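Local coordinates for Nitrate/nitrite binding protein NrtA (Synechocystis sp., PDB 2G29) that serves as the solute-binding component of the NrtABCD ABC transporter, binding nitrate for uptake into the cyanobacterial cell, at residues A[39-44]-A[67-72]; A[71-76]-A[93-98]; A[159-164]-A[208-213]; A[165-170]-A[238-243]. One frame throughout, in Å; residues are numbered along the deposited sequence.

Interaction 1 of 4, residues A[39-44]-A[67-72]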
loop_
_atom_site.group_PDB
_atom_site.type_symbol
_atom_site.label_atom_id
_atom_site.label_comp_id
_atom_site.label_asym_id
_atom_site.label_seq_id
_atom_site.Cartn_x
_atom_site.Cartn_y
_atom_site.Cartn_z
ATOM N N PHE A 39 -7.439 -4.778 -8.609
ATOM C CA PHE A 39 -6.349 -3.811 -8.354
ATOM C C PHE A 39 -6.934 -2.406 -8.417
ATOM O O PHE A 39 -7.988 -2.200 -9.035
ATOM C CB PHE A 39 -5.201 -3.918 -9.381
ATOM C CG PHE A 39 -5.524 -3.351 -10.742
ATOM C CD1 PHE A 39 -5.126 -2.054 -11.087
ATOM C CD2 PHE A 39 -6.244 -4.116 -11.680
ATOM C CE1 PHE A 39 -5.430 -1.528 -12.340
ATOM C CE2 PHE A 39 -6.551 -3.609 -12.915
ATOM C CZ PHE A 39 -6.153 -2.318 -13.259
ATOM N N ILE A 40 -6.254 -1.472 -7.767
ATOM C CA ILE A 40 -6.616 -0.068 -7.821
ATOM C C ILE A 40 -5.505 0.551 -8.704
ATOM O O ILE A 40 -4.330 0.086 -8.670
ATOM C CB ILE A 40 -6.659 0.542 -6.396
ATOM C CG1 ILE A 40 -7.865 -0.000 -5.603
ATOM C CG2 ILE A 40 -6.754 2.045 -6.463
ATOM C CD1 ILE A 40 -8.003 -1.484 -5.591
ATOM N N ALA A 41 -5.862 1.554 -9.505
ATOM C CA ALA A 41 -4.915 2.165 -10.461
ATOM C C ALA A 41 -3.817 2.926 -9.748
ATOM O O ALA A 41 -3.931 4.141 -9.514
ATOM C CB ALA A 41 -5.665 3.097 -11.419
ATOM N N LEU A 42 -2.772 2.176 -9.419
ATOM C CA LEU A 42 -1.591 2.621 -8.685
ATOM C C LEU A 42 -0.376 1.853 -9.185
ATOM O O LEU A 42 -0.484 0.655 -9.455
ATOM C CB LEU A 42 -1.771 2.303 -7.200
ATOM C CG LEU A 42 -2.940 3.046 -6.566
ATOM C CD1 LEU A 42 -3.390 2.304 -5.319
ATOM C CD2 LEU A 42 -2.546 4.471 -6.257
ATOM N N THR A 43 0.777 2.515 -9.242
ATOM C CA THR A 43 1.984 1.867 -9.722
ATOM C C THR A 43 2.304 0.599 -8.949
ATOM O O THR A 43 2.820 -0.360 -9.539
ATOM C CB THR A 43 3.155 2.820 -9.661
ATOM O OG1 THR A 43 2.755 4.047 -10.267
ATOM C CG2 THR A 43 4.348 2.250 -10.464
ATOM N N ASP A 44 1.994 0.548 -7.653
ATOM C CA ASP A 44 2.304 -0.658 -6.898
ATOM C C ASP A 44 1.400 -1.872 -7.189
ATOM O O ASP A 44 1.568 -2.940 -6.594
ATOM C CB ASP A 44 2.421 -0.382 -5.388
ATOM C CG ASP A 44 1.262 0.409 -4.823
ATOM O OD1 ASP A 44 0.125 0.246 -5.262
ATOM O OD2 ASP A 44 1.534 1.163 -3.868
ATOM N N VAL A 67 -7.448 -9.647 -14.276
ATOM C CA VAL A 67 -6.880 -8.593 -13.430
ATOM C C VAL A 67 -7.852 -7.428 -13.636
ATOM O O VAL A 67 -7.857 -6.763 -14.678
ATOM C CB VAL A 67 -5.453 -8.268 -13.893
ATOM C CG1 VAL A 67 -5.455 -7.928 -15.347
ATOM C CG2 VAL A 67 -4.831 -7.216 -13.025
ATOM N N LEU A 68 -8.691 -7.218 -12.622
ATOM C CA LEU A 68 -9.827 -6.290 -12.699
ATOM C C LEU A 68 -9.782 -5.033 -11.877
ATOM O O LEU A 68 -9.722 -5.093 -10.655
ATOM C CB LEU A 68 -11.072 -7.047 -12.293
ATOM C CG LEU A 68 -11.351 -8.293 -13.128
ATOM C CD1 LEU A 68 -12.305 -9.191 -12.388
ATOM C CD2 LEU A 68 -11.912 -7.873 -14.483
ATOM N N LYS A 69 -9.821 -3.905 -12.558
ATOM C CA LYS A 69 -9.733 -2.616 -11.893
ATOM C C LYS A 69 -10.938 -2.372 -10.990
ATOM O O LYS A 69 -12.089 -2.554 -11.407
ATOM C CB LYS A 69 -9.643 -1.485 -12.926
ATOM C CG LYS A 69 -9.319 -0.133 -12.260
ATOM C CD LYS A 69 -9.335 1.046 -13.212
ATOM C CE LYS A 69 -8.272 0.997 -14.261
ATOM N NZ LYS A 69 -8.444 2.200 -15.148
ATOM N N GLN A 70 -10.655 -1.951 -9.756
ATOM C CA GLN A 70 -11.666 -1.615 -8.745
ATOM C C GLN A 70 -11.752 -0.094 -8.671
ATOM O O GLN A 70 -10.755 0.606 -8.886
ATOM C CB GLN A 70 -11.244 -2.174 -7.383
ATOM C CG GLN A 70 -10.927 -3.670 -7.398
ATOM C CD GLN A 70 -12.178 -4.520 -7.633
ATOM O OE1 GLN A 70 -13.066 -4.580 -6.771
ATOM N NE2 GLN A 70 -12.242 -5.198 -8.791
ATOM N N ALA A 71 -12.932 0.427 -8.358
ATOM C CA ALA A 71 -13.112 1.886 -8.291
ATOM C C ALA A 71 -12.524 2.495 -7.020
ATOM O O ALA A 71 -11.993 3.619 -7.066
ATOM C CB ALA A 71 -14.613 2.241 -8.408
ATOM N N SER A 72 -12.610 1.769 -5.907
ATOM C CA SER A 72 -12.095 2.301 -4.640
ATOM C C SER A 72 -11.760 1.176 -3.687
ATOM O O SER A 72 -12.029 -0.000 -3.969
ATOM C CB SER A 72 -13.171 3.182 -3.995
ATOM O OG SER A 72 -14.294 2.340 -3.578
HETATM O O HOH W 1 -8.767 2.620 -9.364
#

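Interaction 2 of 4, residues A[71-76]-A[93-98]. With NO3 (nitrate ion), chain B.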
loop_
_atom_site.group_PDB
_atom_site.type_symbol
_atom_site.label_atom_id
_atom_site.label_comp_id
_atom_site.label_asym_id
_atom_site.label_seq_id
_atom_site.Cartn_x
_atom_site.Cartn_y
_atom_site.Cartn_z
ATOM N N ALA A 71 -12.932 0.427 -8.358
ATOM C CA ALA A 71 -13.112 1.886 -8.291
ATOM C C ALA A 71 -12.524 2.495 -7.020
ATOM O O ALA A 71 -11.993 3.619 -7.066
ATOM C CB ALA A 71 -14.613 2.241 -8.408
ATOM N N SER A 72 -12.610 1.769 -5.907
ATOM C CA SER A 72 -12.095 2.301 -4.640
ATOM C C SER A 72 -11.760 1.176 -3.687
ATOM O O SER A 72 -12.029 -0.000 -3.969
ATOM C CB SER A 72 -13.171 3.182 -3.995
ATOM O OG SER A 72 -14.294 2.340 -3.578
ATOM N N TRP A 73 -11.172 1.509 -2.535
ATOM C CA TRP A 73 -10.870 0.463 -1.586
ATOM C C TRP A 73 -12.183 -0.047 -0.989
ATOM O O TRP A 73 -12.283 -1.199 -0.626
ATOM C CB TRP A 73 -9.872 0.958 -0.524
ATOM C CG TRP A 73 -8.494 1.122 -1.098
ATOM C CD1 TRP A 73 -7.771 2.265 -1.148
ATOM C CD2 TRP A 73 -7.688 0.098 -1.731
ATOM N NE1 TRP A 73 -6.563 2.036 -1.761
ATOM C CE2 TRP A 73 -6.480 0.720 -2.122
ATOM C CE3 TRP A 73 -7.861 -1.282 -1.976
ATOM C CZ2 TRP A 73 -5.481 0.042 -2.798
ATOM C CZ3 TRP A 73 -6.868 -1.959 -2.645
ATOM C CH2 TRP A 73 -5.673 -1.300 -3.038
ATOM N N GLY A 74 -13.195 0.812 -0.967
ATOM C CA GLY A 74 -14.492 0.380 -0.472
ATOM C C GLY A 74 -15.109 -0.638 -1.415
ATOM O O GLY A 74 -15.659 -1.621 -0.945
ATOM N N THR A 75 -14.997 -0.430 -2.733
ATOM C CA THR A 75 -15.567 -1.429 -3.638
ATOM C C THR A 75 -14.725 -2.676 -3.693
ATOM O O THR A 75 -15.241 -3.767 -3.874
ATOM C CB THR A 75 -15.811 -0.927 -5.080
ATOM O OG1 THR A 75 -14.579 -0.608 -5.718
ATOM C CG2 THR A 75 -16.739 0.242 -5.099
ATOM N N THR A 76 -13.424 -2.535 -3.516
ATOM C CA THR A 76 -12.534 -3.713 -3.421
ATOM C C THR A 76 -13.012 -4.581 -2.252
ATOM O O THR A 76 -13.162 -5.795 -2.396
ATOM C CB THR A 76 -11.074 -3.284 -3.148
ATOM O OG1 THR A 76 -10.587 -2.550 -4.287
ATOM C CG2 THR A 76 -10.182 -4.499 -2.935
ATOM N N HIS A 93 -4.746 -6.710 -5.105
ATOM C CA HIS A 93 -3.612 -5.851 -4.770
ATOM C C HIS A 93 -4.395 -5.039 -3.713
ATOM O O HIS A 93 -5.447 -4.484 -3.995
ATOM C CB HIS A 93 -3.200 -5.074 -6.042
ATOM C CG HIS A 93 -2.941 -3.601 -5.859
ATOM N ND1 HIS A 93 -1.729 -3.066 -5.472
ATOM C CD2 HIS A 93 -3.736 -2.550 -6.176
ATOM C CE1 HIS A 93 -1.782 -1.738 -5.577
ATOM N NE2 HIS A 93 -2.981 -1.410 -6.007
ATOM N N ILE A 94 -3.873 -4.969 -2.490
ATOM C CA ILE A 94 -4.629 -4.375 -1.396
ATOM C C ILE A 94 -3.783 -3.720 -0.312
ATOM O O ILE A 94 -2.634 -4.073 -0.099
ATOM C CB ILE A 94 -5.530 -5.500 -0.794
ATOM C CG1 ILE A 94 -6.604 -4.903 0.120
ATOM C CG2 ILE A 94 -4.674 -6.531 -0.066
ATOM C CD1 ILE A 94 -7.842 -5.871 0.283
ATOM N N LEU A 95 -4.358 -2.740 0.373
ATOM C CA LEU A 95 -3.631 -2.098 1.478
ATOM C C LEU A 95 -3.392 -3.199 2.539
ATOM O O LEU A 95 -4.318 -3.961 2.875
ATOM C CB LEU A 95 -4.506 -0.995 2.080
ATOM C CG LEU A 95 -5.020 0.063 1.098
ATOM C CD1 LEU A 95 -5.806 1.158 1.840
ATOM C CD2 LEU A 95 -3.852 0.721 0.364
ATOM N N THR A 96 -2.194 -3.278 3.114
ATOM C CA THR A 96 -1.913 -4.339 4.096
ATOM C C THR A 96 -2.931 -4.488 5.257
ATOM O O THR A 96 -3.272 -5.598 5.608
ATOM C CB THR A 96 -0.453 -4.227 4.664
ATOM O OG1 THR A 96 0.456 -4.603 3.628
ATOM C CG2 THR A 96 -0.224 -5.123 5.884
ATOM N N PRO A 97 -3.433 -3.385 5.843
ATOM C CA PRO A 97 -4.393 -3.601 6.941
ATOM C C PRO A 97 -5.694 -4.215 6.508
ATOM O O PRO A 97 -6.331 -4.882 7.307
ATOM C CB PRO A 97 -4.633 -2.201 7.543
ATOM C CG PRO A 97 -3.960 -1.253 6.613
ATOM C CD PRO A 97 -3.001 -1.981 5.746
ATOM N N MET A 98 -6.063 -4.051 5.245
ATOM C CA MET A 98 -7.381 -4.551 4.841
ATOM C C MET A 98 -7.686 -6.035 5.013
ATOM O O MET A 98 -8.786 -6.376 5.452
ATOM C CB MET A 98 -7.774 -4.036 3.442
ATOM C CG MET A 98 -8.081 -2.525 3.465
ATOM S SD MET A 98 -8.288 -1.845 1.773
ATOM C CE MET A 98 -9.872 -2.629 1.339
HETATM N N NO3 B . -3.125 4.227 -2.781
HETATM O O1 NO3 B . -1.821 3.870 -2.971
HETATM O O2 NO3 B . -3.748 5.418 -2.952
HETATM O O3 NO3 B . -4.039 3.138 -2.247
#

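Interaction 3 of 4, residues A[159-164]-A[208-213]. With NO3 (nitrate ion), chain B.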
loop_
_atom_site.group_PDB
_atom_site.type_symbol
_atom_site.label_atom_id
_atom_site.label_comp_id
_atom_site.label_asym_id
_atom_site.label_seq_id
_atom_site.Cartn_x
_atom_site.Cartn_y
_atom_site.Cartn_z
ATOM N N ALA A 159 -7.371 14.032 3.281
ATOM C CA ALA A 159 -7.887 12.815 2.649
ATOM C C ALA A 159 -6.924 11.649 2.663
ATOM O O ALA A 159 -5.711 11.812 2.472
ATOM C CB ALA A 159 -8.285 13.093 1.195
ATOM N N MET A 160 -7.492 10.470 2.898
ATOM C CA MET A 160 -6.749 9.221 2.882
ATOM C C MET A 160 -7.609 8.243 2.093
ATOM O O MET A 160 -8.681 8.595 1.584
ATOM C CB MET A 160 -6.360 8.754 4.278
ATOM C CG MET A 160 -7.431 8.817 5.349
ATOM S SD MET A 160 -8.693 7.534 5.100
ATOM C CE MET A 160 -9.807 7.861 6.534
ATOM N N THR A 161 -7.128 7.010 1.964
ATOM C CA THR A 161 -7.744 6.088 1.018
ATOM C C THR A 161 -8.709 5.019 1.527
ATOM O O THR A 161 -9.391 4.397 0.726
ATOM C CB THR A 161 -6.602 5.391 0.275
ATOM O OG1 THR A 161 -5.839 4.682 1.235
ATOM C CG2 THR A 161 -5.706 6.396 -0.421
ATOM N N PHE A 162 -8.729 4.798 2.831
ATOM C CA PHE A 162 -9.570 3.786 3.446
ATOM C C PHE A 162 -9.318 3.900 4.931
ATOM O O PHE A 162 -8.157 4.010 5.348
ATOM C CB PHE A 162 -9.163 2.357 3.007
ATOM C CG PHE A 162 -10.158 1.301 3.416
ATOM C CD1 PHE A 162 -11.374 1.186 2.746
ATOM C CD2 PHE A 162 -9.906 0.487 4.515
ATOM C CE1 PHE A 162 -12.336 0.258 3.163
ATOM C CE2 PHE A 162 -10.872 -0.449 4.943
ATOM C CZ PHE A 162 -12.070 -0.561 4.271
ATOM N N PRO A 163 -10.375 3.854 5.762
ATOM C CA PRO A 163 -10.124 3.972 7.212
ATOM C C PRO A 163 -9.346 2.806 7.777
ATOM O O PRO A 163 -9.758 1.665 7.642
ATOM C CB PRO A 163 -11.532 4.086 7.821
ATOM C CG PRO A 163 -12.464 4.371 6.622
ATOM C CD PRO A 163 -11.807 3.655 5.443
ATOM N N GLY A 164 -8.205 3.096 8.403
ATOM C CA GLY A 164 -7.398 2.045 8.973
ATOM C C GLY A 164 -6.387 1.549 7.953
ATOM O O GLY A 164 -5.528 0.705 8.272
ATOM N N PHE A 208 -3.473 15.391 1.486
ATOM C CA PHE A 208 -3.897 14.037 1.172
ATOM C C PHE A 208 -2.721 13.089 1.020
ATOM O O PHE A 208 -1.600 13.508 0.700
ATOM C CB PHE A 208 -4.804 14.000 -0.082
ATOM C CG PHE A 208 -4.144 14.454 -1.379
ATOM C CD1 PHE A 208 -3.732 13.503 -2.315
ATOM C CD2 PHE A 208 -4.047 15.821 -1.724
ATOM C CE1 PHE A 208 -3.246 13.914 -3.590
ATOM C CE2 PHE A 208 -3.568 16.209 -2.967
ATOM C CZ PHE A 208 -3.163 15.245 -3.915
ATOM N N CYS A 209 -2.987 11.807 1.208
ATOM C CA CYS A 209 -1.965 10.783 1.085
ATOM C C CYS A 209 -2.499 9.711 0.152
ATOM O O CYS A 209 -3.619 9.209 0.367
ATOM C CB CYS A 209 -1.651 10.204 2.463
ATOM S SG CYS A 209 -0.312 9.002 2.444
ATOM N N VAL A 210 -1.692 9.353 -0.859
ATOM C CA VAL A 210 -2.121 8.398 -1.898
ATOM C C VAL A 210 -0.858 7.852 -2.583
ATOM O O VAL A 210 0.189 8.470 -2.528
ATOM C CB VAL A 210 -3.017 9.148 -2.939
ATOM C CG1 VAL A 210 -2.194 10.237 -3.662
ATOM C CG2 VAL A 210 -3.624 8.198 -3.967
ATOM N N GLY A 211 -0.941 6.674 -3.187
ATOM C CA GLY A 211 0.249 6.141 -3.855
ATOM C C GLY A 211 0.457 6.651 -5.276
ATOM O O GLY A 211 -0.422 7.299 -5.888
ATOM N N GLU A 212 1.677 6.409 -5.789
ATOM C CA GLU A 212 1.982 6.805 -7.165
ATOM C C GLU A 212 0.929 6.150 -8.074
ATOM O O GLU A 212 0.446 5.039 -7.800
ATOM C CB GLU A 212 3.373 6.325 -7.559
ATOM C CG GLU A 212 4.557 6.911 -6.764
ATOM C CD GLU A 212 4.746 8.436 -6.881
ATOM O OE1 GLU A 212 4.047 9.108 -7.690
ATOM O OE2 GLU A 212 5.643 8.946 -6.173
ATOM N N PRO A 213 0.661 6.743 -9.233
ATOM C CA PRO A 213 1.254 7.962 -9.810
ATOM C C PRO A 213 0.625 9.287 -9.382
ATOM O O PRO A 213 1.023 10.347 -9.871
ATOM C CB PRO A 213 1.045 7.721 -11.305
ATOM C CG PRO A 213 -0.401 7.166 -11.321
ATOM C CD PRO A 213 -0.346 6.147 -10.148
HETATM N N NO3 B . -3.125 4.227 -2.781
HETATM O O1 NO3 B . -1.821 3.870 -2.971
HETATM O O2 NO3 B . -3.748 5.418 -2.952
HETATM O O3 NO3 B . -4.039 3.138 -2.247
#

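Interaction 4 of 4, residues A[165-170]-A[238-243]. With NO3 (nitrate ion), chain B.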
loop_
_atom_site.group_PDB
_atom_site.type_symbol
_atom_site.label_atom_id
_atom_site.label_comp_id
_atom_site.label_asym_id
_atom_site.label_seq_id
_atom_site.Cartn_x
_atom_site.Cartn_y
_atom_site.Cartn_z
ATOM N N GLY A 165 -6.468 2.082 6.728
ATOM C CA GLY A 165 -5.533 1.650 5.709
ATOM C C GLY A 165 -4.164 2.276 5.823
ATOM O O GLY A 165 -3.927 3.089 6.719
ATOM N N THR A 166 -3.254 1.908 4.923
ATOM C CA THR A 166 -1.903 2.453 4.981
ATOM C C THR A 166 -1.839 3.993 4.921
ATOM O O THR A 166 -1.195 4.599 5.774
ATOM C CB THR A 166 -1.029 1.885 3.807
ATOM O OG1 THR A 166 -1.661 2.227 2.574
ATOM C CG2 THR A 166 -0.877 0.340 3.874
ATOM N N HIS A 167 -2.499 4.621 3.950
ATOM C CA HIS A 167 -2.386 6.084 3.824
ATOM C C HIS A 167 -2.974 6.808 5.003
ATOM O O HIS A 167 -2.463 7.875 5.379
ATOM C CB HIS A 167 -2.995 6.555 2.489
ATOM C CG HIS A 167 -2.561 5.704 1.362
ATOM N ND1 HIS A 167 -1.375 5.872 0.684
ATOM C CD2 HIS A 167 -3.097 4.546 0.912
ATOM C CE1 HIS A 167 -1.196 4.849 -0.139
ATOM N NE2 HIS A 167 -2.234 4.035 -0.015
ATOM N N ASP A 168 -4.032 6.259 5.583
ATOM C CA ASP A 168 -4.630 6.840 6.786
ATOM C C ASP A 168 -3.532 6.807 7.878
ATOM O O ASP A 168 -3.286 7.808 8.571
ATOM C CB ASP A 168 -5.856 5.987 7.164
ATOM C CG ASP A 168 -6.695 6.589 8.285
ATOM O OD1 ASP A 168 -6.664 7.823 8.487
ATOM O OD2 ASP A 168 -7.437 5.808 8.930
ATOM N N MET A 169 -2.837 5.676 8.031
ATOM C CA MET A 169 -1.764 5.601 9.035
ATOM C C MET A 169 -0.614 6.568 8.724
ATOM O O MET A 169 -0.111 7.248 9.610
ATOM C CB MET A 169 -1.197 4.185 9.130
ATOM C CG MET A 169 -2.181 3.091 9.530
ATOM S SD MET A 169 -3.142 3.382 11.043
ATOM C CE MET A 169 -4.649 4.108 10.349
ATOM N N TRP A 170 -0.237 6.692 7.453
ATOM C CA TRP A 170 0.900 7.576 7.140
ATOM C C TRP A 170 0.572 9.042 7.389
ATOM O O TRP A 170 1.348 9.759 8.029
ATOM C CB TRP A 170 1.347 7.471 5.689
ATOM C CG TRP A 170 1.616 6.104 5.160
ATOM C CD1 TRP A 170 1.307 5.674 3.903
ATOM C CD2 TRP A 170 2.166 4.977 5.855
ATOM N NE1 TRP A 170 1.620 4.337 3.773
ATOM C CE2 TRP A 170 2.137 3.886 4.961
ATOM C CE3 TRP A 170 2.671 4.769 7.158
ATOM C CZ2 TRP A 170 2.591 2.606 5.308
ATOM C CZ3 TRP A 170 3.122 3.511 7.513
ATOM C CH2 TRP A 170 3.079 2.432 6.591
ATOM N N PRO A 238 6.480 -1.255 4.639
ATOM C CA PRO A 238 5.567 -2.206 3.981
ATOM C C PRO A 238 4.380 -1.381 3.459
ATOM O O PRO A 238 3.949 -0.409 4.112
ATOM C CB PRO A 238 5.136 -3.131 5.124
ATOM C CG PRO A 238 5.256 -2.213 6.355
ATOM C CD PRO A 238 6.562 -1.487 6.089
ATOM N N GLU A 239 3.820 -1.779 2.318
ATOM C CA GLU A 239 2.684 -1.031 1.764
ATOM C C GLU A 239 1.589 -1.959 1.264
ATOM O O GLU A 239 0.746 -2.412 2.056
ATOM C CB GLU A 239 3.191 -0.085 0.658
ATOM C CG GLU A 239 2.125 0.758 -0.033
ATOM C CD GLU A 239 1.237 1.554 0.904
ATOM O OE1 GLU A 239 1.736 2.138 1.903
ATOM O OE2 GLU A 239 0.027 1.635 0.580
ATOM N N LYS A 240 1.573 -2.293 -0.018
ATOM C CA LYS A 240 0.524 -3.191 -0.526
ATOM C C LYS A 240 0.829 -4.643 -0.285
ATOM O O LYS A 240 1.991 -5.053 -0.150
ATOM C CB LYS A 240 0.301 -2.978 -2.034
ATOM C CG LYS A 240 0.019 -1.534 -2.412
ATOM C CD LYS A 240 -1.320 -1.048 -1.812
ATOM C CE LYS A 240 -1.739 0.309 -2.383
ATOM N NZ LYS A 240 -0.714 1.429 -2.149
ATOM N N ALA A 241 -0.246 -5.422 -0.222
ATOM C CA ALA A 241 -0.153 -6.856 -0.048
ATOM C C ALA A 241 -0.875 -7.547 -1.193
ATOM O O ALA A 241 -1.725 -6.960 -1.877
ATOM C CB ALA A 241 -0.839 -7.272 1.275
ATOM N N PHE A 242 -0.492 -8.795 -1.428
ATOM C CA PHE A 242 -1.230 -9.623 -2.371
ATOM C C PHE A 242 -2.101 -10.455 -1.408
ATOM O O PHE A 242 -1.650 -11.381 -0.709
ATOM C CB PHE A 242 -0.282 -10.521 -3.195
ATOM C CG PHE A 242 -0.990 -11.543 -4.070
ATOM C CD1 PHE A 242 -2.246 -11.311 -4.592
ATOM C CD2 PHE A 242 -0.352 -12.731 -4.392
ATOM C CE1 PHE A 242 -2.876 -12.237 -5.424
ATOM C CE2 PHE A 242 -0.978 -13.667 -5.227
ATOM C CZ PHE A 242 -2.228 -13.413 -5.729
ATOM N N GLY A 243 -3.371 -10.065 -1.335
ATOM C CA GLY A 243 -4.278 -10.767 -0.441
ATOM C C GLY A 243 -5.305 -11.612 -1.173
ATOM O O GLY A 243 -5.734 -11.248 -2.268
HETATM N N NO3 B . -3.125 4.227 -2.781
HETATM O O1 NO3 B . -1.821 3.870 -2.971
HETATM O O2 NO3 B . -3.748 5.418 -2.952
HETATM O O3 NO3 B . -4.039 3.138 -2.247
#

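Interaction 1 of 4, residues A[39-44]-A[67-72]
F39 carries CG between its backbone N and carbonyl carbon (chi1 74°), the crowded position, whereas K69 sends CG anti to its own N (chi1 -171°); the two side chains therefore cross obliquely on the same side of the sheet. A CH-pi contact results, in which K69 CA lies over one face of the F39 ring, 3.9 Å from its centroid and displaced toward the rim. The lysine's aliphatic part continues the cover, with K69 CB 3.6 Å from F39 CZ. V67 adds an apolar contact from CG2 to F39 CD2 at 3.7 Å. Farther out the lysine bends at chi3, and its NZ finds the carbonyl of W288.

Two backbone bonds join the two segments. F39 N donates to L68 O at 3.1 Å from above the carbonyl plane, and Q70 N reaches F39 O at 2.8 Å, nearly along the C=O axis. L68 O has a second donor, because Q70 bends at chi2 and folds its amide back along its own segment, so that NE2 meets L68 O at 3.1 Å in an almost straight bond (171°). With OE1 taken by N79, the rotation of this amide is fixed at both ends. I40 CD1 rests 3.8 Å from Q70 CB, and a water accepting from A41 N and donating to Q70 O extends the link to the inverse gamma turn centred on A41. F39 and K69 thus form a parallel bridge between strand 36-39 and edge strand 66-69, the start of the 2-1-3-5-4 strand order of a type II periplasmic binding protein lobe.

Interaction 2 of 4, residues A[71-76]-A[93-98]
The indole of W73 has L95 over the centre of one face, with CD1 3.8 Å from the five-membered ring centroid, while H93 O and nitrate O3 lie at its edge, near the ring plane. The H93 ring sits obliquely to the indole, their planes 47° apart. M98, its chain bent at chi3, makes a Met-aromatic contact from an oblique direction, SD 4.6 Å from the six-membered ring centroid. Its CE reaches the W73 backbone, 3.4 Å from W73 O.

W73 opens helix 73-82 just after S72, whose OG accepts T75 N at 3.0 Å as T75 OG1 accepts S72 N, a capping box. From this fixed start the indole spans to strand 91-95, and NE1 donates to nitrate O3 at 2.8 Å (149°). A leucine here would lack the indole N-H and the flat ring, and would probably weaken the hold on nitrate O3 and loosen the packing of L95 and M98.

L95 CD2 also comes within 3.6 Å of nitrate O3. L95, M98 and the indole make this side of the site largely apolar, although H93 O and L95 N are buried in it with no partner in the model. W73 thus offers one oriented, neutral N-H, and the compensating charge probably comes from K240.

Interaction 3 of 4, residues A[159-164]-A[208-213]
Strands 157-160 and 207-211 are parallel neighbours in the second five-stranded sheet of this type II periplasmic binding protein fold, and the chain beyond their C-terminal ends lines the nitrate site. A159 pairs with F208, their side chains on the same side of the sheet and CB to CB 3.8 Å apart, where M196 of helix 196-201 packs on both. The single direct backbone bond between the segments runs from C209 N to A159 O at 3.0 Å, nearly along the C=O axis. The same oxygen is approached by F208 CA in a CA-H...O contact.

Past the bridge the two chain segments serve the ligand together. T161 holds OG1 between its backbone N and carbonyl carbon (chi1 61°), which leaves CG2 anti to the carbonyl carbon and pointing toward 208-213. That methyl lies 3.6 Å from C209 O, a buried carbonyl with no partner in the model, and 3.3 Å from nitrate O2. V210 places CG2 anti to its backbone N, and this methyl presses on the same nitrate oxygen at 3.0 Å, a tight approach for carbon and oxygen.

Within this contact the hydrogen bonds to the anion come from the next residue, at the strand's end. G211 N donates to nitrate O2 at 3.1 Å in a nearly straight bond (168°), and more weakly, at a poorer angle, to O1. Farther on, the chain passes through a cis peptide into P213, the N-cap of helix 214-221. Glycine suits position 211 for a plain steric reason: a CB on G211 would fall 2.3 Å from nitrate O1.

Interaction 4 of 4, residues A[165-170]-A[238-243]
E239 OE2 is gripped by two donors. T166 OG1 gives it a 2.7 Å hydrogen bond on the syn lone pair, and K240 NZ makes a salt bridge to it at 2.8 Å from above the carboxylate plane. The other oxygen, E239 OE1, takes W170 NE1 at 2.9 Å, again on its syn lone pair and within the plane of the indole, and has a weak second donor in H237. The glutamate reaches these partners by setting CG anti to its backbone N and bending at chi2 (53°), so that its side chain crosses that of T166 at about a right angle; indole and carboxylate planes stand 58° apart.

T166 and H167 lie in the first turn of helix 166-177, just after the N-cap G165, and W170 one turn on from T166. E239 and K240 lead into strand 240-245, in the sheet that also holds 91-95, whereas helix 166-177 follows strand 157-160 of the second sheet. The contact thus ties the two lobes of the C-shaped binding protein at the nitrate site. An alanine in place of E239 would remove the carboxylate and would probably leave T166 OG1 and W170 NE1 without their acceptor and K240 less firmly placed.

K240, bent at chi2 and chi4, donates from NZ to nitrate O1 at 2.8 Å and also forms a salt bridge with D44. Two carboxylates beside this ammonium are likely to favour its charged state. H167 is sandwiched, T166 OG1 over one ring face and nitrate O2 over the opposite one, both toward the rim, with K240 NZ at the edge. Its NE2 lies 2.9 Å from the nitrate N.

All four contacts gather around the nitrate, their centres 9 to 14 Å apart. Interactions 1 and 2 come first along the chain, sharing A71 and S72 where strand 66-69 gives way to helix 73-82; interactions 3 and 4 follow, their segments alternating, as helix 166-177 succeeds strand 157-160. Interactions 1, 2 and 4 reach one five-stranded sheet, in which 91-95 and 240-245 are neighbours, whereas interaction 3 lies in the other. Interaction 4 spans the lobes, and interaction 1 touches it through D44. Interactions 2, 3 and 4 each supply nitrate-binding residues, so the ion is held by both halves of the protein.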